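Local coordinates for protein saframycin Mx1 synthetase B (Legionella pneumophila subsp. pneumophila, PDB 3KXW) that belongs to the ANL superfamily of AMP-binding enzymes and is modelled with 5'-O-[(S)-(dodecanoyloxy)(hydroxy)phosphoryl]adenosine in its pocket, at residues His190-Leu193 with Asp194-Lys198; Ala330-Thr333 with Leu334-Gly338; Val541-Pro544 with Leu545-Pro549; Cys506-Asn510 with Arg511-Asp515; Pro144-Ala147 with Leu148-Glu152. One frame throughout, in Å; residues are numbered along the deposited sequence.

Contact 1 (His190-Leu193 with Asp194-Lys198); sequences HNLL and DNLNK
Leu192 and Leu196, one turn apart, meet on the inward side of the helix, Leu192 CD1 lying 3.9 Å from Leu196 CD2, with the two side chains crossing at a slant. Leu192 has CG anti to its backbone N (chi1 176°), which sets it beside the carbonyl carbon and brings the branch end nearer Leu196, although the CB itself points away. Beside this pair Leu196 N gives a nearly straight bond of 2.9 Å to Leu192 O. The other helical bonds, from Asp194 N to His190 O (2.9 Å), Asn195 N to Asn191 O and Asn197 N to Leu193 O, are more bent. On another side Lys198 NZ reaches back to Asp194 OD2 at 2.8 Å, on the syn side of the carboxylate; that oxygen also bonds Ser408, which in turn bonds Asn195 ND2. Outward, helix 220-233 covers Leu196 through Ile224, Thr229 and Tyr232. Successive i+4 to i bonds with a leucine pair packed inward and a salt bridge at the same spacing mark a regular alpha-helix, here 189-202 of the AMP-binding domain.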
loop_
_atom_site.group_PDB
_atom_site.type_symbol
_atom_site.label_atom_id
_atom_site.label_comp_id
_atom_site.label_asym_id
_atom_site.label_seq_id
_atom_site.Cartn_x
_atom_site.Cartn_y
_atom_site.Cartn_z
ATOM N N HIS A 190 -7.397 -17.695 -9.516
ATOM C CA HIS A 190 -6.989 -18.687 -8.513
ATOM C C HIS A 190 -6.039 -18.043 -7.480
ATOM O O HIS A 190 -6.154 -18.301 -6.279
ATOM C CB HIS A 190 -6.351 -19.911 -9.214
ATOM C CG HIS A 190 -6.074 -21.085 -8.318
ATOM N ND1 HIS A 190 -7.070 -21.828 -7.724
ATOM C CD2 HIS A 190 -4.911 -21.695 -7.988
ATOM C CE1 HIS A 190 -6.532 -22.810 -7.019
ATOM N NE2 HIS A 190 -5.223 -22.749 -7.160
ATOM N N ASN A 191 -5.121 -17.196 -7.941
ATOM C CA ASN A 191 -4.214 -16.498 -7.017
ATOM C C ASN A 191 -5.016 -15.705 -6.003
ATOM O O ASN A 191 -4.739 -15.728 -4.817
ATOM C CB ASN A 191 -3.346 -15.464 -7.757
ATOM C CG ASN A 191 -2.223 -16.084 -8.573
ATOM O OD1 ASN A 191 -1.687 -17.161 -8.246
ATOM N ND2 ASN A 191 -1.825 -15.372 -9.619
ATOM N N LEU A 192 -5.978 -14.953 -6.522
ATOM C CA LEU A 192 -6.792 -14.051 -5.731
ATOM C C LEU A 192 -7.595 -14.811 -4.679
ATOM O O LEU A 192 -7.520 -14.498 -3.490
ATOM C CB LEU A 192 -7.719 -13.263 -6.646
ATOM C CG LEU A 192 -8.705 -12.329 -5.932
ATOM C CD1 LEU A 192 -7.981 -11.262 -5.104
ATOM C CD2 LEU A 192 -9.632 -11.688 -6.946
ATOM N N LEU A 193 -8.364 -15.809 -5.105
ATOM C CA LEU A 193 -9.134 -16.584 -4.129
ATOM C C LEU A 193 -8.221 -17.265 -3.117
ATOM O O LEU A 193 -8.550 -17.363 -1.948
ATOM C CB LEU A 193 -10.033 -17.615 -4.815
ATOM C CG LEU A 193 -11.219 -17.104 -5.656
ATOM C CD1 LEU A 193 -11.947 -18.332 -6.271
ATOM C CD2 LEU A 193 -12.170 -16.259 -4.813
ATOM N N ASP A 194 -7.073 -17.760 -3.553
ATOM C CA ASP A 194 -6.203 -18.420 -2.605
ATOM C C ASP A 194 -5.792 -17.448 -1.493
ATOM O O ASP A 194 -5.783 -17.790 -0.297
ATOM C CB ASP A 194 -4.937 -18.920 -3.268
ATOM C CG ASP A 194 -4.094 -19.737 -2.316
ATOM O OD1 ASP A 194 -4.509 -20.867 -2.012
ATOM O OD2 ASP A 194 -3.050 -19.252 -1.847
ATOM N N ASN A 195 -5.405 -16.245 -1.889
ATOM C CA ASN A 195 -4.945 -15.284 -0.890
ATOM C C ASN A 195 -6.060 -14.735 -0.015
ATOM O O ASN A 195 -5.873 -14.564 1.187
ATOM C CB ASN A 195 -4.110 -14.156 -1.492
ATOM C CG ASN A 195 -3.085 -13.620 -0.489
ATOM O OD1 ASN A 195 -3.187 -12.500 0.001
ATOM N ND2 ASN A 195 -2.110 -14.457 -0.156
ATOM N N LEU A 196 -7.219 -14.461 -0.615
ATOM C CA LEU A 196 -8.382 -14.039 0.156
ATOM C C LEU A 196 -8.706 -15.047 1.241
ATOM O O LEU A 196 -9.090 -14.678 2.326
ATOM C CB LEU A 196 -9.630 -13.825 -0.725
ATOM C CG LEU A 196 -9.525 -12.770 -1.832
ATOM C CD1 LEU A 196 -10.838 -12.566 -2.547
ATOM C CD2 LEU A 196 -8.909 -11.425 -1.362
ATOM N N ASN A 197 -8.581 -16.326 0.930
ATOM C CA ASN A 197 -8.830 -17.355 1.936
ATOM C C ASN A 197 -7.759 -17.341 3.025
ATOM O O ASN A 197 -8.052 -17.511 4.216
ATOM C CB ASN A 197 -8.865 -18.744 1.293
ATOM C CG ASN A 197 -8.990 -19.856 2.333
ATOM O OD1 ASN A 197 -9.971 -19.912 3.076
ATOM N ND2 ASN A 197 -7.995 -20.735 2.388
ATOM N N LYS A 198 -6.516 -17.151 2.616
ATOM C CA LYS A 198 -5.433 -17.086 3.578
ATOM C C LYS A 198 -5.612 -15.887 4.520
ATOM O O LYS A 198 -5.391 -16.003 5.724
ATOM C CB LYS A 198 -4.083 -17.017 2.874
ATOM C CG LYS A 198 -3.614 -18.362 2.351
ATOM C CD LYS A 198 -2.421 -18.169 1.419
ATOM C CE LYS A 198 -1.668 -19.476 1.193
ATOM N NZ LYS A 198 -2.472 -20.550 0.557
#

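Contact 2 (Ala330-Thr333 with Leu334-Gly338); sequences AEAT and LLVTG. With 1ZZ (5'-O-[(S)-(dodecanoyloxy)(hydroxy)phosphoryl]adenosine), chain B.
The loop joining strands 323-328 and 335-338 forms part of the pocket that holds 5'-O-[(S)-(dodecanoyloxy)(hydroxy)phosphoryl]adenosine. Ala332 CB meets Val336 CG2 at 3.7 Å, and the backbone pinches in beside them: Leu334 N makes a weak bond to Ala332 O at 2.8 Å, bent to 129° at the hydrogen. Before this kink Thr333 N returns to Ala330 O, and Ala330 N donates to ligand O3, a phosphate oxygen, at 3.0 Å. After it the chain enters the strand with a classic beta bulge, Val336 and Thr337 both facing Tyr327 of the antiparallel neighbour. Leu334 places CG anti to its N (chi1 -173°) and lays its two methyl branches along the ligand's acyl chain, CD1 3.5 Å from C11 and CD2 3.9 Å from C4. Leu335 adds CD1 at 3.8 Å from C7. Side chains from outside bond the carbonyls of the kink: Gln381 NE2 donates to Ala332 O and Leu335 O, and Gln173 NE2 to Thr333 O, while Thr333 OG1 bonds Ser408 O.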
loop_
_atom_site.group_PDB
_atom_site.type_symbol
_atom_site.label_atom_id
_atom_site.label_comp_id
_atom_site.label_asym_id
_atom_site.label_seq_id
_atom_site.Cartn_x
_atom_site.Cartn_y
_atom_site.Cartn_z
ATOM N N ALA A 330 3.119 -7.782 -3.759
ATOM C CA ALA A 330 2.138 -7.944 -4.831
ATOM C C ALA A 330 2.399 -9.220 -5.624
ATOM O O ALA A 330 1.470 -9.852 -6.099
ATOM C CB ALA A 330 2.170 -6.753 -5.743
ATOM N N GLU A 331 3.677 -9.572 -5.766
ATOM C CA GLU A 331 4.089 -10.757 -6.539
ATOM C C GLU A 331 3.567 -12.051 -5.918
ATOM O O GLU A 331 3.492 -13.092 -6.580
ATOM C CB GLU A 331 5.619 -10.806 -6.700
ATOM C CG GLU A 331 6.159 -9.793 -7.704
ATOM C CD GLU A 331 6.461 -8.440 -7.077
ATOM O OE1 GLU A 331 5.918 -8.156 -5.977
ATOM O OE2 GLU A 331 7.251 -7.661 -7.678
ATOM N N ALA A 332 3.217 -11.987 -4.632
ATOM C CA ALA A 332 2.610 -13.128 -3.957
ATOM C C ALA A 332 1.142 -12.847 -3.627
ATOM O O ALA A 332 0.578 -13.410 -2.683
ATOM C CB ALA A 332 3.384 -13.490 -2.708
ATOM N N THR A 333 0.533 -11.998 -4.455
ATOM C CA THR A 333 -0.823 -11.514 -4.291
ATOM C C THR A 333 -0.909 -10.547 -3.127
ATOM O O THR A 333 -1.120 -9.361 -3.330
ATOM C CB THR A 333 -1.871 -12.665 -4.199
ATOM O OG1 THR A 333 -1.796 -13.450 -5.394
ATOM C CG2 THR A 333 -3.235 -12.110 -4.109
ATOM N N LEU A 334 -0.710 -11.036 -1.905
ATOM C CA LEU A 334 -0.592 -10.102 -0.792
ATOM C C LEU A 334 0.073 -10.749 0.398
ATOM O O LEU A 334 1.266 -10.576 0.599
ATOM C CB LEU A 334 -1.949 -9.527 -0.385
ATOM C CG LEU A 334 -1.873 -8.417 0.679
ATOM C CD1 LEU A 334 -1.219 -7.162 0.110
ATOM C CD2 LEU A 334 -3.279 -8.121 1.187
ATOM N N LEU A 335 -0.690 -11.494 1.184
ATOM C CA LEU A 335 -0.218 -11.900 2.520
ATOM C C LEU A 335 0.687 -13.122 2.475
ATOM O O LEU A 335 0.275 -14.159 1.961
ATOM C CB LEU A 335 -1.427 -12.176 3.425
ATOM C CG LEU A 335 -1.158 -12.689 4.834
ATOM C CD1 LEU A 335 -0.395 -11.632 5.689
ATOM C CD2 LEU A 335 -2.481 -13.107 5.489
ATOM N N VAL A 336 1.889 -13.006 3.058
ATOM C CA VAL A 336 2.895 -14.085 3.075
ATOM C C VAL A 336 3.150 -14.596 4.488
ATOM O O VAL A 336 3.158 -15.807 4.709
ATOM C CB VAL A 336 4.232 -13.629 2.426
ATOM C CG1 VAL A 336 5.354 -14.694 2.571
ATOM C CG2 VAL A 336 3.993 -13.324 0.956
ATOM N N THR A 337 3.344 -13.682 5.441
ATOM C CA THR A 337 3.520 -14.078 6.844
ATOM C C THR A 337 2.669 -13.235 7.786
ATOM O O THR A 337 2.393 -12.081 7.507
ATOM C CB THR A 337 5.012 -13.975 7.324
ATOM O OG1 THR A 337 5.417 -12.602 7.420
ATOM C CG2 THR A 337 5.940 -14.683 6.373
ATOM N N GLY A 338 2.270 -13.832 8.909
ATOM C CA GLY A 338 1.550 -13.138 9.950
ATOM C C GLY A 338 1.396 -14.041 11.157
ATOM O O GLY A 338 1.448 -15.265 11.030
HETATM P P 1ZZ B . 4.093 -4.156 -2.381
HETATM C C1 1ZZ B . -7.477 -7.370 5.975
HETATM N N1 1ZZ B . 7.449 -4.973 3.039
HETATM O O1 1ZZ B . 3.392 -4.015 0.798
HETATM C C2 1ZZ B . -6.063 -6.794 5.819
HETATM N N2 1ZZ B . 5.914 -5.889 4.383
HETATM O O2 1ZZ B . 2.889 -4.721 -1.382
HETATM C C3 1ZZ B . -5.030 -7.881 5.496
HETATM N N3 1ZZ B . 9.390 -4.794 4.793
HETATM O O3 1ZZ B . 4.216 -5.045 -3.517
HETATM C C4 1ZZ B . -3.748 -7.262 4.921
HETATM N N4 1ZZ B . 8.698 -5.603 6.956
HETATM O O4 1ZZ B . 3.685 -2.669 -2.858
HETATM C C5 1ZZ B . -2.540 -8.211 4.995
HETATM N N5 1ZZ B . 6.614 -6.545 7.428
HETATM O O5 1ZZ B . 5.543 -4.028 -1.567
HETATM C C6 1ZZ B . -1.298 -7.446 4.515
HETATM O O6 1ZZ B . 7.129 -3.974 0.791
HETATM C C7 1ZZ B . 0.130 -8.040 4.601
HETATM O O7 1ZZ B . 9.858 -4.985 0.763
HETATM C C8 1ZZ B . 1.340 -7.160 4.231
HETATM O O8 1ZZ B . 8.744 -6.557 -0.793
HETATM C C9 1ZZ B . 1.521 -7.170 2.704
HETATM C C10 1ZZ B . 2.157 -5.882 2.129
HETATM C C11 1ZZ B . 2.018 -5.923 0.581
HETATM C C12 1ZZ B . 3.168 -5.105 -0.037
HETATM C C13 1ZZ B . 6.085 -5.128 -0.868
HETATM C C14 1ZZ B . 7.279 -4.753 -0.245
HETATM C C15 1ZZ B . 8.132 -5.979 0.246
HETATM C C16 1ZZ B . 8.943 -5.480 1.162
HETATM C C17 1ZZ B . 8.038 -4.572 1.842
HETATM C C18 1ZZ B . 6.098 -5.488 3.181
HETATM C C19 1ZZ B . 7.177 -5.606 5.129
HETATM C C20 1ZZ B . 8.073 -5.121 4.321
HETATM C C21 1ZZ B . 9.689 -4.979 6.057
HETATM C C22 1ZZ B . 7.567 -5.897 6.564
#

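Contact 3 (Val541-Pro544 with Leu545-Pro549); sequences VLIP and LKAMP
Ile543 packs on Ala547 and Met548 where strand 539-544 leaves the sheet through a type II beta turn, Pro544 to Ala547, in the smaller C-terminal domain. Earlier in the strand, Val541 and Leu542 lie too far back to meet the turn: Val541 lies against Leu565 of helix 554-567, and Leu542 against Leu521 and Phe522 of helix 515-533. Ile543 follows with CG1 set between its backbone N and carbonyl carbon (chi1 65°), a position that carries CD1 out to the returning chain. There CD1 comes to 3.5 Å from Ala547 CB, tighter than an ordinary van der Waals contact. Pro544 opens the turn. Its O accepts from Ala547 N at 3.2 Å, the donor standing above the carbonyl plane, and Ala547 CB rests 3.1 Å from the same oxygen. The Pro544 ring also comes near the turn's far end, with CD 4.2 Å from Ala547 CB. Past the turn, Met548, modelled as selenomethionine, is extended beyond CG and crosses Ile543 at about a right angle. Its N donates to Glu507 OE2, and Arg557 and Cys561 touch its side chain. Both CG and the terminal CE of Met548 lie 3.9 Å from Ile543 CD1.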
loop_
_atom_site.group_PDB
_atom_site.type_symbol
_atom_site.label_atom_id
_atom_site.label_comp_id
_atom_site.label_asym_id
_atom_site.label_seq_id
_atom_site.Cartn_x
_atom_site.Cartn_y
_atom_site.Cartn_z
ATOM N N VAL A 541 13.523 19.501 7.228
ATOM C CA VAL A 541 14.370 20.532 7.826
ATOM C C VAL A 541 14.163 21.868 7.119
ATOM O O VAL A 541 14.208 21.932 5.889
ATOM C CB VAL A 541 15.883 20.172 7.729
ATOM C CG1 VAL A 541 16.697 21.165 8.523
ATOM C CG2 VAL A 541 16.140 18.760 8.255
ATOM N N LEU A 542 13.961 22.925 7.905
ATOM C CA LEU A 542 13.731 24.261 7.377
ATOM C C LEU A 542 14.982 25.079 7.678
ATOM O O LEU A 542 15.510 25.005 8.779
ATOM C CB LEU A 542 12.492 24.914 8.038
ATOM C CG LEU A 542 11.143 24.177 7.897
ATOM C CD1 LEU A 542 9.967 24.978 8.495
ATOM C CD2 LEU A 542 10.819 23.782 6.438
ATOM N N ILE A 543 15.446 25.835 6.692
ATOM C CA ILE A 543 16.604 26.702 6.847
ATOM C C ILE A 543 16.308 28.055 6.189
ATOM O O ILE A 543 15.362 28.166 5.419
ATOM C CB ILE A 543 17.846 26.054 6.213
ATOM C CG1 ILE A 543 17.671 25.913 4.697
ATOM C CG2 ILE A 543 18.125 24.682 6.872
ATOM C CD1 ILE A 543 18.961 25.558 4.000
ATOM N N PRO A 544 17.125 29.083 6.482
ATOM C CA PRO A 544 16.886 30.423 5.929
ATOM C C PRO A 544 17.115 30.508 4.423
ATOM O O PRO A 544 17.817 29.689 3.834
ATOM C CB PRO A 544 17.927 31.305 6.659
ATOM C CG PRO A 544 18.321 30.530 7.874
ATOM C CD PRO A 544 18.264 29.084 7.419
ATOM N N LEU A 545 16.505 31.517 3.810
ATOM C CA LEU A 545 16.726 31.836 2.408
ATOM C C LEU A 545 18.205 31.979 2.088
ATOM O O LEU A 545 18.984 32.444 2.915
ATOM C CB LEU A 545 16.032 33.151 2.048
ATOM C CG LEU A 545 14.677 33.136 1.364
ATOM C CD1 LEU A 545 14.470 34.485 0.653
ATOM C CD2 LEU A 545 14.544 31.978 0.367
ATOM N N LYS A 546 18.570 31.567 0.875
ATOM C CA LYS A 546 19.948 31.671 0.379
ATOM C C LYS A 546 20.950 30.819 1.175
ATOM O O LYS A 546 22.162 30.965 1.025
ATOM C CB LYS A 546 20.385 33.151 0.322
ATOM C CG LYS A 546 21.742 33.404 -0.351
ATOM C CD LYS A 546 21.714 33.156 -1.874
ATOM C CE LYS A 546 22.948 33.768 -2.570
ATOM N NZ LYS A 546 22.923 33.650 -4.074
ATOM N N ALA A 547 20.453 29.912 2.007
ATOM C CA ALA A 547 21.355 29.108 2.821
ATOM C C ALA A 547 21.973 27.967 2.002
ATOM O O ALA A 547 22.996 27.411 2.385
ATOM C CB ALA A 547 20.652 28.573 4.061
HETATM N N MSE A 548 21.338 27.629 0.885
HETATM C CA MSE A 548 21.909 26.689 -0.082
HETATM C C MSE A 548 22.657 27.428 -1.182
HETATM O O MSE A 548 22.121 28.355 -1.791
HETATM C CB MSE A 548 20.809 25.848 -0.722
HETATM C CG MSE A 548 19.970 25.073 0.280
HETATM SE SE MSE A 548 18.575 23.997 -0.610
HETATM C CE MSE A 548 17.647 23.371 1.003
ATOM N N PRO A 549 23.889 26.994 -1.477
ATOM C CA PRO A 549 24.718 27.734 -2.434
ATOM C C PRO A 549 24.070 27.808 -3.817
ATOM O O PRO A 549 23.351 26.883 -4.216
ATOM C CB PRO A 549 26.023 26.918 -2.479
ATOM C CG PRO A 549 26.020 26.101 -1.213
ATOM C CD PRO A 549 24.565 25.795 -0.956
#

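Contact 4 (Cys506-Asn510 with Arg511-Asp515); sequences CEVKN and RFMDD
Asn510 grips the chain ahead of it twice, through its side chain and its carbonyl. Asn510 OD1 accepts from Phe512 N at 2.9 Å, the donor tilted only 17° from the amide plane, and Asn510 O accepts from Met513 N at 3.0 Å, here with the donor well above the carbonyl plane. The first is an Asx turn; the second closes a type I beta turn from Asn510 to Met513. Together they lead the chain out of strand 499-508 of the C-terminal domain and toward helix 515-533. With CG anti to the backbone N (chi1 -171°), the Asn510 side chain swings forward over the turn, and its OD1 also sits at the edge of the Phe512 ring near the ring plane, 3.5 Å from CD2. At the exposed corner the Arg511 chain runs extended from CG to NE along a face of that ring: Arg511 CG stands over the ring centre, and Phe512 CZ lies beneath one face of the guanidinium, offset toward its rim. Beyond the turn Asp514 is the N-cap of helix 515-533, its OD1 bonded to Ala517 N. On the inner side the selenomethionine Met513, also touching Leu521 of that helix, bends at chi3 (-66°) and lays its end obliquely over Val508. Its CE lies 3.9 Å from both CB and CG1 of Val508.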
loop_
_atom_site.group_PDB
_atom_site.type_symbol
_atom_site.label_atom_id
_atom_site.label_comp_id
_atom_site.label_asym_id
_atom_site.label_seq_id
_atom_site.Cartn_x
_atom_site.Cartn_y
_atom_site.Cartn_z
ATOM N N CYS A 506 14.061 22.483 3.112
ATOM C CA CYS A 506 13.533 23.629 2.370
ATOM C C CYS A 506 14.051 24.918 2.951
ATOM O O CYS A 506 14.043 25.084 4.161
ATOM C CB CYS A 506 11.995 23.692 2.474
ATOM S SG CYS A 506 11.154 22.244 1.884
ATOM N N GLU A 507 14.494 25.835 2.099
ATOM C CA GLU A 507 14.692 27.216 2.541
ATOM C C GLU A 507 13.303 27.828 2.734
ATOM O O GLU A 507 12.381 27.513 1.976
ATOM C CB GLU A 507 15.419 28.012 1.471
ATOM C CG GLU A 507 16.804 27.501 1.136
ATOM C CD GLU A 507 17.461 28.344 0.030
ATOM O OE1 GLU A 507 16.725 28.965 -0.769
ATOM O OE2 GLU A 507 18.705 28.376 -0.018
ATOM N N VAL A 508 13.135 28.668 3.749
ATOM C CA VAL A 508 11.884 29.384 3.914
ATOM C C VAL A 508 12.163 30.864 3.742
ATOM O O VAL A 508 13.182 31.366 4.227
ATOM C CB VAL A 508 11.210 29.113 5.296
ATOM C CG1 VAL A 508 10.797 27.634 5.403
ATOM C CG2 VAL A 508 12.142 29.455 6.413
ATOM N N LYS A 509 11.281 31.558 3.025
ATOM C CA LYS A 509 11.459 32.994 2.844
ATOM C C LYS A 509 11.521 33.713 4.181
ATOM O O LYS A 509 12.342 34.594 4.366
ATOM C CB LYS A 509 10.332 33.605 1.998
ATOM C CG LYS A 509 10.280 33.112 0.549
ATOM C CD LYS A 509 9.093 33.711 -0.203
ATOM C CE LYS A 509 9.064 33.233 -1.633
ATOM N NZ LYS A 509 7.940 33.888 -2.359
ATOM N N ASN A 510 10.610 33.360 5.081
ATOM C CA ASN A 510 10.478 34.011 6.381
ATOM C C ASN A 510 11.001 33.125 7.508
ATOM O O ASN A 510 10.324 32.183 7.960
ATOM C CB ASN A 510 9.013 34.446 6.646
ATOM C CG ASN A 510 8.883 35.331 7.893
ATOM O OD1 ASN A 510 9.687 35.227 8.810
ATOM N ND2 ASN A 510 7.863 36.202 7.925
ATOM N N ARG A 511 12.209 33.435 7.960
ATOM C CA ARG A 511 12.899 32.606 8.952
ATOM C C ARG A 511 12.304 32.718 10.347
ATOM O O ARG A 511 12.678 31.965 11.250
ATOM C CB ARG A 511 14.396 32.942 8.992
ATOM C CG ARG A 511 14.742 34.281 9.660
ATOM C CD ARG A 511 16.219 34.606 9.473
ATOM N NE ARG A 511 16.625 35.786 10.235
ATOM C CZ ARG A 511 16.746 35.806 11.562
ATOM N NH1 ARG A 511 16.477 34.716 12.266
ATOM N NH2 ARG A 511 17.135 36.914 12.190
ATOM N N PHE A 512 11.387 33.659 10.516
ATOM C CA PHE A 512 10.644 33.784 11.763
ATOM C C PHE A 512 9.320 33.042 11.718
ATOM O O PHE A 512 8.507 33.202 12.619
ATOM C CB PHE A 512 10.381 35.260 12.063
ATOM C CG PHE A 512 11.617 36.089 12.025
ATOM C CD1 PHE A 512 12.507 36.064 13.084
ATOM C CD2 PHE A 512 11.908 36.870 10.912
ATOM C CE1 PHE A 512 13.668 36.829 13.053
ATOM C CE2 PHE A 512 13.073 37.635 10.865
ATOM C CZ PHE A 512 13.950 37.613 11.941
HETATM N N MSE A 513 9.106 32.227 10.688
HETATM C CA MSE A 513 7.839 31.494 10.555
HETATM C C MSE A 513 7.394 30.948 11.903
HETATM O O MSE A 513 8.154 30.248 12.563
HETATM C CB MSE A 513 7.975 30.345 9.544
HETATM C CG MSE A 513 6.677 29.595 9.282
HETATM SE SE MSE A 513 7.035 28.207 7.982
HETATM C CE MSE A 513 7.458 29.303 6.392
ATOM N N ASP A 514 6.180 31.292 12.324
ATOM C CA ASP A 514 5.709 30.922 13.666
ATOM C C ASP A 514 5.386 29.431 13.774
ATOM O O ASP A 514 5.316 28.733 12.753
ATOM C CB ASP A 514 4.535 31.800 14.128
ATOM C CG ASP A 514 3.309 31.697 13.218
ATOM O OD1 ASP A 514 2.829 30.569 12.956
ATOM O OD2 ASP A 514 2.808 32.767 12.784
ATOM N N ASP A 515 5.209 28.930 14.999
ATOM C CA ASP A 515 5.084 27.471 15.192
ATOM C C ASP A 515 3.885 26.859 14.487
ATOM O O ASP A 515 3.970 25.753 13.960
ATOM C CB ASP A 515 5.044 27.088 16.675
ATOM C CG ASP A 515 6.375 27.294 17.366
ATOM O OD1 ASP A 515 7.408 27.433 16.666
ATOM O OD2 ASP A 515 6.383 27.331 18.612
#

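Contact 5 (Pro144-Ala147 with Leu148-Glu152); sequences PAIA and LESIE
Ala147 O takes two bonds from Ser150, and this is the close-knit part of the contact. Ser150 OG donates at 2.7 Å to Ala147 O, in the carbonyl plane, while Ser150 N reaches the same oxygen at 3.0 Å from above that plane. The hydroxyl can do so because OG sits between the backbone N and the carbonyl carbon (chi1 77°), which turns it back over the strand end. There it also rests 3.6 Å from Ile146 CG2. The residues form a 3-10 turn, 148-150, at the C-terminal end of strand 143-147, which lies beside strand 118-121 in its sheet; Ile151 N continues the turn with a 2.9 Å bond to Leu148 O. Leu148 leaves this site for the interior, against Ile53 of helix 43-59 and Ala81 of helix 76-87, and Ile151 packs on Ala52 and Thr56. The outer side is looser. Glu149 is exposed there, and its carboxylate comes no nearer than 4.2 Å, from OE1 to Ala147 CB; the same OE1 is bonded to Ala123 N.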
loop_
_atom_site.group_PDB
_atom_site.type_symbol
_atom_site.label_atom_id
_atom_site.label_comp_id
_atom_site.label_asym_id
_atom_site.label_seq_id
_atom_site.Cartn_x
_atom_site.Cartn_y
_atom_site.Cartn_z
ATOM N N PRO A 144 -10.086 4.754 -25.797
ATOM C CA PRO A 144 -11.486 5.179 -25.706
ATOM C C PRO A 144 -11.968 5.164 -24.256
ATOM O O PRO A 144 -11.733 4.194 -23.525
ATOM C CB PRO A 144 -12.234 4.116 -26.520
ATOM C CG PRO A 144 -11.233 3.636 -27.518
ATOM C CD PRO A 144 -9.889 3.697 -26.807
ATOM N N ALA A 145 -12.640 6.237 -23.862
ATOM C CA ALA A 145 -13.033 6.433 -22.473
ATOM C C ALA A 145 -14.547 6.382 -22.339
ATOM O O ALA A 145 -15.280 6.708 -23.283
ATOM C CB ALA A 145 -12.454 7.751 -21.926
ATOM N N ILE A 146 -15.014 5.933 -21.181
ATOM C CA ILE A 146 -16.440 5.832 -20.900
ATOM C C ILE A 146 -16.690 6.302 -19.483
ATOM O O ILE A 146 -16.028 5.849 -18.537
ATOM C CB ILE A 146 -16.960 4.386 -21.024
ATOM C CG1 ILE A 146 -16.749 3.847 -22.432
ATOM C CG2 ILE A 146 -18.466 4.303 -20.626
ATOM C CD1 ILE A 146 -17.195 2.385 -22.578
ATOM N N ALA A 147 -17.621 7.234 -19.335
ATOM C CA ALA A 147 -18.013 7.716 -18.021
ATOM C C ALA A 147 -18.866 6.683 -17.313
ATOM O O ALA A 147 -19.870 6.222 -17.852
ATOM C CB ALA A 147 -18.786 9.019 -18.157
ATOM N N LEU A 148 -18.501 6.344 -16.080
ATOM C CA LEU A 148 -19.230 5.293 -15.382
ATOM C C LEU A 148 -20.703 5.684 -15.185
ATOM O O LEU A 148 -21.584 4.836 -15.303
ATOM C CB LEU A 148 -18.554 4.909 -14.050
ATOM C CG LEU A 148 -18.771 3.456 -13.599
ATOM C CD1 LEU A 148 -18.011 2.429 -14.453
ATOM C CD2 LEU A 148 -18.424 3.280 -12.115
ATOM N N GLU A 149 -20.972 6.961 -14.930
ATOM C CA GLU A 149 -22.351 7.407 -14.763
ATOM C C GLU A 149 -23.259 7.163 -15.973
ATOM O O GLU A 149 -24.488 7.215 -15.850
ATOM C CB GLU A 149 -22.408 8.890 -14.378
ATOM C CG GLU A 149 -21.865 9.178 -12.995
ATOM C CD GLU A 149 -20.439 9.691 -13.049
ATOM O OE1 GLU A 149 -19.749 9.371 -14.038
ATOM O OE2 GLU A 149 -20.018 10.421 -12.114
ATOM N N SER A 150 -22.663 6.926 -17.140
ATOM C CA SER A 150 -23.431 6.708 -18.360
ATOM C C SER A 150 -24.026 5.300 -18.352
ATOM O O SER A 150 -24.873 4.941 -19.189
ATOM C CB SER A 150 -22.523 6.888 -19.582
ATOM O OG SER A 150 -21.692 5.751 -19.764
ATOM N N ILE A 151 -23.566 4.497 -17.403
ATOM C CA ILE A 151 -23.990 3.102 -17.312
ATOM C C ILE A 151 -25.229 2.909 -16.408
ATOM O O ILE A 151 -25.168 3.102 -15.200
ATOM C CB ILE A 151 -22.815 2.200 -16.858
ATOM C CG1 ILE A 151 -21.665 2.335 -17.852
ATOM C CG2 ILE A 151 -23.278 0.766 -16.739
ATOM C CD1 ILE A 151 -20.393 1.569 -17.492
ATOM N N GLU A 152 -26.345 2.517 -17.024
ATOM C CA GLU A 152 -27.614 2.349 -16.327
ATOM C C GLU A 152 -27.858 0.900 -15.890
ATOM O O GLU A 152 -27.456 -0.057 -16.577
ATOM C CB GLU A 152 -28.769 2.791 -17.235
ATOM C CG GLU A 152 -28.781 4.272 -17.528
ATOM C CD GLU A 152 -29.399 5.089 -16.396
ATOM O OE1 GLU A 152 -30.192 4.522 -15.606
ATOM O OE2 GLU A 152 -29.096 6.301 -16.297
#

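How the contacts relate
Contacts 1 and 2 adjoin, centres 10 Å apart: the Asn195 side chain reaches the loop of contact 2, where its OD1 probably accepts a hydrogen bond from Leu335 N and its CB packs 3.4 Å from Thr333 CG2. Contact 2 touches the ligand directly, whereas contact 1 stands just behind, the Asn195 side chain about 7 Å from it. Contacts 3 and 4 form a second pair, also 10 Å between centres, on neighbouring strands of one sheet in the C-terminal domain, where Ile543 O lies 2.8 Å from Val508 N. The pairs occupy opposite sides of the chain's centre, contacts 2 and 3 being 43 Å apart between centres. Contact 5 belongs to the AMP-binding part of the chain, as contacts 1 and 2 do, its nearest atoms about 18 Å from contact 1 and 23 Å from contact 2.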